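Local atomic coordinates of major Capsid Protein VP1 (Chimpanzee polyomavirus Bob, PDB entry 6Y9I), a protein that forms the pentameric building blocks of the polyomavirus capsid shell and probably engages glycan receptors on host cells. Residues E90-K95 / K282-K287. Sequence-based numbering, arbitrary orientation.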
loop_
_atom_site.group_PDB
_atom_site.type_symbol
_atom_site.label_atom_id
_atom_site.label_comp_id
_atom_site.label_asym_id
_atom_site.label_seq_id
_atom_site.Cartn_x
_atom_site.Cartn_y
_atom_site.Cartn_z
ATOM N N GLU A 90 -29.178 0.928 21.547
ATOM C CA GLU A 90 -28.273 0.060 20.765
ATOM C C GLU A 90 -27.484 0.946 19.803
ATOM O O GLU A 90 -28.114 1.567 18.941
ATOM C CB GLU A 90 -29.092 -0.990 20.023
ATOM C CG GLU A 90 -28.288 -1.961 19.214
ATOM C CD GLU A 90 -29.140 -2.785 18.265
ATOM O OE1 GLU A 90 -30.379 -2.600 18.259
ATOM O OE2 GLU A 90 -28.564 -3.620 17.520
ATOM N N ALA A 91 -26.161 1.011 19.958
ATOM C CA ALA A 91 -25.289 1.754 19.016
ATOM C C ALA A 91 -25.209 0.989 17.680
ATOM O O ALA A 91 -24.791 -0.194 17.652
ATOM C CB ALA A 91 -23.931 2.011 19.629
ATOM N N VAL A 92 -25.605 1.639 16.586
ATOM C CA VAL A 92 -25.750 0.965 15.263
ATOM C C VAL A 92 -24.596 1.365 14.338
ATOM O O VAL A 92 -24.094 0.504 13.584
ATOM C CB VAL A 92 -27.137 1.214 14.633
ATOM C CG1 VAL A 92 -28.247 0.624 15.493
ATOM C CG2 VAL A 92 -27.416 2.675 14.355
ATOM N N SER A 93 -24.168 2.617 14.384
ATOM C CA SER A 93 -23.167 3.118 13.419
ATOM C C SER A 93 -22.541 4.385 13.976
ATOM O O SER A 93 -23.143 5.054 14.854
ATOM C CB SER A 93 -23.794 3.345 12.046
ATOM O OG SER A 93 -24.685 4.432 12.098
ATOM N N CYS A 94 -21.367 4.721 13.484
ATOM C CA CYS A 94 -20.756 6.001 13.887
ATOM C C CYS A 94 -19.987 6.622 12.732
ATOM O O CYS A 94 -19.498 5.887 11.868
ATOM C CB CYS A 94 -19.881 5.795 15.110
ATOM S SG CYS A 94 -18.442 4.764 14.790
ATOM N N LYS A 95 -19.869 7.946 12.759
ATOM C CA LYS A 95 -18.880 8.663 11.945
ATOM C C LYS A 95 -17.795 9.096 12.912
ATOM O O LYS A 95 -18.110 9.586 13.995
ATOM C CB LYS A 95 -19.535 9.813 11.193
ATOM C CG LYS A 95 -20.468 9.353 10.096
ATOM C CD LYS A 95 -20.757 10.446 9.111
ATOM C CE LYS A 95 -21.696 10.005 8.019
ATOM N NZ LYS A 95 -22.111 11.188 7.225
ATOM N N LYS A 282 -19.639 10.809 15.965
ATOM C CA LYS A 282 -21.112 10.914 15.879
ATOM C C LYS A 282 -21.640 9.491 15.861
ATOM O O LYS A 282 -21.300 8.741 14.923
ATOM C CB LYS A 282 -21.545 11.689 14.639
ATOM C CG LYS A 282 -23.047 11.881 14.487
ATOM C CD LYS A 282 -23.473 12.306 13.085
ATOM C CE LYS A 282 -22.518 13.256 12.387
ATOM N NZ LYS A 282 -23.136 13.891 11.199
ATOM N N VAL A 283 -22.419 9.133 16.871
ATOM C CA VAL A 283 -22.917 7.752 17.042
ATOM C C VAL A 283 -24.434 7.804 16.889
ATOM O O VAL A 283 -25.072 8.636 17.557
ATOM C CB VAL A 283 -22.497 7.183 18.413
ATOM C CG1 VAL A 283 -23.000 5.757 18.596
ATOM C CG2 VAL A 283 -21.002 7.249 18.609
ATOM N N THR A 284 -24.975 6.945 16.035
ATOM C CA THR A 284 -26.430 6.774 15.822
ATOM C C THR A 284 -26.900 5.584 16.663
ATOM O O THR A 284 -26.279 4.494 16.590
ATOM C CB THR A 284 -26.761 6.571 14.340
ATOM O OG1 THR A 284 -26.289 7.711 13.625
ATOM C CG2 THR A 284 -28.243 6.420 14.096
ATOM N N LEU A 285 -27.946 5.785 17.458
ATOM C CA LEU A 285 -28.492 4.738 18.350
ATOM C C LEU A 285 -29.981 4.540 18.081
ATOM O O LEU A 285 -30.669 5.506 17.698
ATOM C CB LEU A 285 -28.244 5.147 19.800
ATOM C CG LEU A 285 -26.771 5.375 20.159
ATOM C CD1 LEU A 285 -26.473 6.860 20.268
ATOM C CD2 LEU A 285 -26.422 4.667 21.459
ATOM N N ARG A 286 -30.439 3.305 18.248
ATOM C CA ARG A 286 -31.883 2.952 18.141
ATOM C C ARG A 286 -32.309 2.196 19.405
ATOM O O ARG A 286 -31.454 1.602 20.104
ATOM C CB ARG A 286 -32.152 2.138 16.876
ATOM C CG ARG A 286 -31.556 0.744 16.916
ATOM C CD ARG A 286 -31.724 -0.031 15.629
ATOM N NE ARG A 286 -30.983 -1.280 15.730
ATOM C CZ ARG A 286 -30.577 -1.995 14.697
ATOM N NH1 ARG A 286 -30.906 -1.628 13.466
ATOM N NH2 ARG A 286 -29.869 -3.094 14.890
ATOM N N LYS A 287 -33.599 2.241 19.695
ATOM C CA LYS A 287 -34.186 1.555 20.862
ATOM C C LYS A 287 -34.248 0.066 20.521
ATOM O O LYS A 287 -34.698 -0.257 19.412
ATOM C CB LYS A 287 -35.555 2.145 21.186
ATOM C CG LYS A 287 -35.525 3.570 21.695
ATOM C CD LYS A 287 -36.908 4.094 21.907
ATOM C CE LYS A 287 -36.940 5.501 22.459
ATOM N NZ LYS A 287 -38.311 6.043 22.327
HETATM O O HOH W 1 -23.684 6.933 12.416
HETATM O O HOH W 2 -22.576 14.132 8.773
#
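R286 lies alongside E90 on one face of an antiparallel strand pair, both side chains pointing the same way. R286 CG sits between the backbone N and the carbonyl carbon (chi1 69°), and the chain runs extended from there to NE, which carries it along E90 and across V92. CG and CD pass V92 CG1, CD at 3.5 Å. NE donates to E90 OE1 at 2.9 Å, nearly straight (169°), while V92 CG1 sits over one guanidinium face, toward its rim; CZ touches the same methyl, and NH1 has it as a more distant neighbour. NH2 completes a two-point salt bridge, reaching E90 OE2 at 3.0 Å. The acid lies at the guanidinium's edge, but the two planes are 59° apart, so both oxygens are met from above the carboxylate plane. R288 NE makes a second salt bridge to E90 OE1, and G245 N donates to OE2.

The backbones of E90 and R286 exchange two hydrogen bonds. Next comes a classic beta bulge: V92 and S93 both face T284, V92 N donating to T284 O and T284 N to S93 O at 2.9 Å. V92 therefore points toward the partner strand, its CG2 3.1 Å from T284 O. Water 1 joins S93 OG to T284 OG1; beyond the bulge C94 pairs with V283, and K95 and K282 exchange two backbone hydrogen bonds. On the other face, A91 CB meets V283 CG1 at 4.0 Å and L285 CD2, while C94 CB packs on V283 CG2; F135 and V137 of strand 131-138 lie against C94 and V283. The pair thus joins strands 87-98 and 272-291 of the VP1 jelly-roll, with A91, C94, V283 and L285 on the apolar side and E90, S93, K95, K282, T284 and R286 on the mostly polar one. There a buried carboxylate shared by two arginines is probably kept ionised, offsetting the like charges of R286 and R288.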